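Local coordinates for serine protease inhibitor (Schistosoma haematobium, PDB 3STO), which probably acts as an inhibitor of serine-type endopeptidases, at residues I257-E262 with F375-P380; E239-V244 with N267-L272. One frame throughout, in Å; residues are numbered along the deposited sequence.

Contact 1 (I257-E262 with F375-P380)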
# COMPACT_ATOMS: atom_id res chain seq x y z
N ILE A 257 9.31 3.73 11.96
CA ILE A 257 8.76 5.04 12.34
C ILE A 257 9.79 6.11 12.09
O ILE A 257 10.96 5.96 12.42
CB ILE A 257 8.29 5.08 13.80
CG1 ILE A 257 7.43 3.83 14.11
CG2 ILE A 257 7.53 6.40 14.12
CD1 ILE A 257 7.55 3.39 15.56
N VAL A 258 9.35 7.16 11.42
CA VAL A 258 10.22 8.28 11.13
C VAL A 258 9.71 9.49 11.90
O VAL A 258 8.65 10.03 11.59
CB VAL A 258 10.26 8.63 9.63
CG1 VAL A 258 11.28 9.74 9.39
CG2 VAL A 258 10.62 7.40 8.81
N LEU A 259 10.48 9.91 12.90
CA LEU A 259 10.03 10.92 13.85
C LEU A 259 10.87 12.18 13.69
O LEU A 259 12.08 12.17 13.93
CB LEU A 259 10.07 10.40 15.30
CG LEU A 259 9.41 11.29 16.35
CD1 LEU A 259 7.87 11.40 16.14
CD2 LEU A 259 9.70 10.81 17.77
N PRO A 260 10.23 13.27 13.27
CA PRO A 260 10.94 14.57 13.19
C PRO A 260 11.53 14.95 14.54
O PRO A 260 10.93 14.70 15.60
CB PRO A 260 9.82 15.53 12.81
CG PRO A 260 8.80 14.67 12.13
CD PRO A 260 8.81 13.39 12.91
N LEU A 261 12.70 15.57 14.50
CA LEU A 261 13.37 15.98 15.74
C LEU A 261 12.63 17.06 16.55
O LEU A 261 12.82 17.18 17.74
CB LEU A 261 14.83 16.35 15.46
CG LEU A 261 15.57 15.06 15.09
CD1 LEU A 261 17.00 15.30 14.64
CD2 LEU A 261 15.54 14.11 16.26
N GLU A 262 11.76 17.83 15.92
CA GLU A 262 10.96 18.73 16.73
C GLU A 262 9.50 18.53 16.38
O GLU A 262 9.18 17.72 15.53
CB GLU A 262 11.39 20.18 16.53
CG GLU A 262 10.53 20.90 15.51
CD GLU A 262 11.00 20.66 14.11
OE1 GLU A 262 11.90 21.42 13.67
OE2 GLU A 262 10.48 19.73 13.45
N PHE A 375 12.25 7.54 22.39
CA PHE A 375 11.60 7.66 21.09
C PHE A 375 10.12 7.76 21.39
O PHE A 375 9.42 6.74 21.46
CB PHE A 375 11.90 6.45 20.20
CG PHE A 375 11.65 6.68 18.74
CD1 PHE A 375 12.64 7.22 17.96
CD2 PHE A 375 10.44 6.34 18.15
CE1 PHE A 375 12.42 7.43 16.61
CE2 PHE A 375 10.21 6.54 16.81
CZ PHE A 375 11.19 7.10 16.03
N HIS A 376 9.66 8.99 21.59
CA HIS A 376 8.30 9.22 22.07
C HIS A 376 7.45 9.84 20.98
O HIS A 376 7.67 10.97 20.59
CB HIS A 376 8.33 10.08 23.33
CG HIS A 376 9.02 9.42 24.48
ND1 HIS A 376 9.31 10.09 25.65
CD2 HIS A 376 9.47 8.16 24.64
CE1 HIS A 376 9.93 9.26 26.47
NE2 HIS A 376 10.03 8.08 25.88
N VAL A 377 6.50 9.07 20.46
CA VAL A 377 5.79 9.45 19.24
C VAL A 377 4.61 10.33 19.67
O VAL A 377 3.51 9.85 19.85
CB VAL A 377 5.38 8.19 18.38
CG1 VAL A 377 4.65 8.57 17.12
CG2 VAL A 377 6.60 7.35 18.02
N THR A 378 4.88 11.62 19.87
CA THR A 378 3.91 12.53 20.47
C THR A 378 3.45 13.65 19.53
O THR A 378 2.73 14.57 19.94
CB THR A 378 4.53 13.21 21.75
OG1 THR A 378 5.75 13.84 21.39
CG2 THR A 378 4.81 12.20 22.81
N HIS A 379 3.87 13.58 18.27
CA HIS A 379 3.55 14.57 17.25
C HIS A 379 3.58 13.83 15.88
O HIS A 379 4.01 12.67 15.83
CB HIS A 379 4.53 15.77 17.32
CG HIS A 379 5.98 15.38 17.38
ND1 HIS A 379 6.82 15.47 16.30
CD2 HIS A 379 6.74 14.92 18.42
CE1 HIS A 379 8.04 15.09 16.66
NE2 HIS A 379 8.01 14.76 17.94
N PRO A 380 3.11 14.47 14.79
CA PRO A 380 2.95 13.76 13.49
C PRO A 380 4.22 13.06 12.97
O PRO A 380 5.34 13.55 13.07
CB PRO A 380 2.49 14.87 12.53
CG PRO A 380 1.72 15.83 13.47
CD PRO A 380 2.59 15.86 14.72

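Contact 2 (E239-V244 with N267-L272)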
# COMPACT_ATOMS: atom_id res chain seq x y z
N GLU A 239 18.91 15.65 8.18
CA GLU A 239 17.58 15.57 7.59
C GLU A 239 16.50 15.93 8.60
O GLU A 239 15.33 15.98 8.28
CB GLU A 239 17.33 14.18 7.02
CG GLU A 239 18.33 13.76 5.95
CD GLU A 239 19.53 13.00 6.49
OE1 GLU A 239 19.95 13.22 7.65
OE2 GLU A 239 20.06 12.18 5.73
N GLY A 240 16.89 16.15 9.84
CA GLY A 240 15.94 16.52 10.87
C GLY A 240 15.00 15.45 11.40
O GLY A 240 13.91 15.79 11.88
N PHE A 241 15.41 14.18 11.35
CA PHE A 241 14.59 13.10 11.95
C PHE A 241 15.39 11.94 12.60
O PHE A 241 16.61 11.86 12.50
CB PHE A 241 13.59 12.57 10.92
CG PHE A 241 14.24 12.05 9.65
CD1 PHE A 241 14.98 10.86 9.66
CD2 PHE A 241 14.09 12.71 8.45
CE1 PHE A 241 15.57 10.35 8.50
CE2 PHE A 241 14.67 12.22 7.29
CZ PHE A 241 15.43 11.04 7.31
N GLU A 242 14.67 11.06 13.27
CA GLU A 242 15.27 9.87 13.83
C GLU A 242 14.34 8.72 13.49
O GLU A 242 13.16 8.94 13.25
CB GLU A 242 15.51 9.99 15.37
CG GLU A 242 14.28 10.41 16.22
CD GLU A 242 14.61 10.75 17.72
OE1 GLU A 242 15.74 10.47 18.21
OE2 GLU A 242 13.73 11.29 18.44
N ILE A 243 14.87 7.49 13.50
CA ILE A 243 14.13 6.35 13.04
C ILE A 243 14.33 5.15 13.95
O ILE A 243 15.44 4.92 14.41
CB ILE A 243 14.61 5.98 11.58
CG1 ILE A 243 14.33 7.13 10.61
CG2 ILE A 243 13.99 4.67 11.07
CD1 ILE A 243 14.73 6.84 9.18
N VAL A 244 13.26 4.39 14.19
CA VAL A 244 13.36 3.08 14.80
C VAL A 244 12.73 2.09 13.88
O VAL A 244 11.85 2.43 13.10
CB VAL A 244 12.66 2.92 16.23
CG1 VAL A 244 13.43 3.65 17.30
CG2 VAL A 244 11.19 3.34 16.20
N ASN A 267 9.99 18.05 8.42
CA ASN A 267 11.40 18.05 8.01
C ASN A 267 11.63 17.12 6.80
O ASN A 267 10.78 17.05 5.91
CB ASN A 267 12.29 17.66 9.21
CG ASN A 267 12.40 18.79 10.26
OD1 ASN A 267 12.16 19.97 9.95
ND2 ASN A 267 12.76 18.43 11.50
N GLY A 268 12.77 16.42 6.76
CA GLY A 268 13.09 15.53 5.64
C GLY A 268 12.24 14.28 5.59
O GLY A 268 12.36 13.47 4.69
N ALA A 269 11.36 14.11 6.57
CA ALA A 269 10.58 12.90 6.67
C ALA A 269 9.67 12.75 5.46
O ALA A 269 9.27 11.64 5.11
CB ALA A 269 9.79 12.87 7.95
N THR A 270 9.34 13.87 4.83
CA THR A 270 8.48 13.87 3.65
C THR A 270 9.19 13.31 2.43
O THR A 270 8.59 12.68 1.61
CB THR A 270 8.03 15.29 3.28
OG1 THR A 270 9.15 16.18 3.39
CG2 THR A 270 6.94 15.73 4.21
N GLU A 271 10.49 13.57 2.32
CA GLU A 271 11.30 12.96 1.30
C GLU A 271 11.42 11.39 1.34
O GLU A 271 11.63 10.75 0.32
CB GLU A 271 12.66 13.66 1.27
CG GLU A 271 12.54 15.19 1.07
CD GLU A 271 11.61 15.61 -0.10
OE1 GLU A 271 12.00 15.42 -1.28
OE2 GLU A 271 10.49 16.12 0.16
N LEU A 272 11.24 10.78 2.50
CA LEU A 272 11.15 9.33 2.57
C LEU A 272 9.77 8.83 2.18
O LEU A 272 9.66 7.77 1.58
CB LEU A 272 11.51 8.81 3.97
CG LEU A 272 12.99 8.88 4.33
CD1 LEU A 272 13.11 8.78 5.82
CD2 LEU A 272 13.75 7.79 3.66

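Contact 1 (I257-E262 with F375-P380)
Leu259 and Phe375 both carry CG anti to their backbone N (chi1 -170° and -161°); for Leu259 this sets CG toward 375-380, and its two methyls then diverge, CD2 to Phe375 and CD1 to His379. CD2 sits over the middle of the Phe375 ring, 4.3 Å from the ring centroid and only 7° off the normal, a CH-pi contact; Leu259 CB adds to it, lying 3.6 Å from Phe375 CZ. The other branch, CD1, lies over a face of the His379 imidazole, offset toward the rim, with 3.7 Å between Leu259 CD1 and His379 CE1, and the two side chains cross at about a right angle. At the Phe375 edge, in the ring plane, Ile257 CG2 is 3.8 Å from CE2, and the same methyl touches Val377 CG2. Val377 is the centre of an inverse gamma turn, where the chain leaves strand 373-376. His379 CE1 approaches two carbonyls: Pro260 O, 3.1 Å away at the ring edge, and Glu262 O, also 3.1 Å away. Beyond the segments, His376 NE2 is hydrogen-bonded to Ser292 OG, while Phe375 packs on Val291 and Leu293 of strand 287-305. With no hydrogen bond between the segments, the chemistry is mainly apolar and CH-pi, and the two carbonyl oxygens beside His379 CE1, as modelled, could polarise its C-H.

Contact 2 (E239-V244 with N267-L272)
Phe241 meets the start of helix 269-273 with its ring, while the backbone before it is tied to Asn267 and Gly268. From CB, which points toward 267-272, chi1 of 58° puts CG between the backbone N and the carbonyl carbon, and the CD2-CE2 side of the ring faces the start of the helix. Phe241 CD2 reaches the amide of Ala269, 3.6 Å from its N, with the Ala269 methyl a little farther off. Phe241 CE2 lies 3.6 Å from Gly268 C, which approaches at the ring edge, near its plane. At the tip, Phe241 CZ is 3.6 Å from Leu272 CD1, and CE1 borders the same methyl; the two side chains cross obliquely. Ile243 CD1 meets this leucine branch more loosely.

Two hydrogen bonds fix the adjoining loop. Gly268 N donates to Glu239 O at 3.0 Å, and Asn267 ND2 donates to Gly240 O at 2.9 Å. The second bond uses a lone pair in the carbonyl plane, with an N-H...O angle of 160°, and the acceptor lies close to the Asn267 amide plane. Thr270 OG1 also donates to Asn267 O, within the turn leading into the helix. Gly240 takes a positive phi of 73°, and its lack of a side chain lets Asn267 ND2 come close. The polar end of Glu239 turns elsewhere, to Tyr282 OH.

Gly240 and Phe241 together face Phe236, which defines a G1 beta bulge. The bulge lies at the hairpin turn joining strands 218-236 and 241-247, and a short helix packs against it within the serpin fold.

Overall arrangement
Contacts 1 and 2 have centres about 9 Å apart and are joined through neighbouring antiparallel strands, 253-260 of contact 1 and 241-247 of contact 2. Their backbones are probably hydrogen-bonded directly: Leu259 N lies 2.9 Å from Glu242 O, and Leu261 N is also 2.9 Å from Gly240 O. The latter carbonyl thus serves both the neighbouring strand and the Asn267 amide of contact 2. Leu259 O packs on Phe241 CB, 3.4 Å away. Along the chain the segments alternate, with 257-262 falling between 239-244 and 267-272. Val258 turns away from 375-380 and touches Phe241 and Ala269, whereas Leu259 faces 375-380, placing the two contacts on opposite faces of strand 253-260.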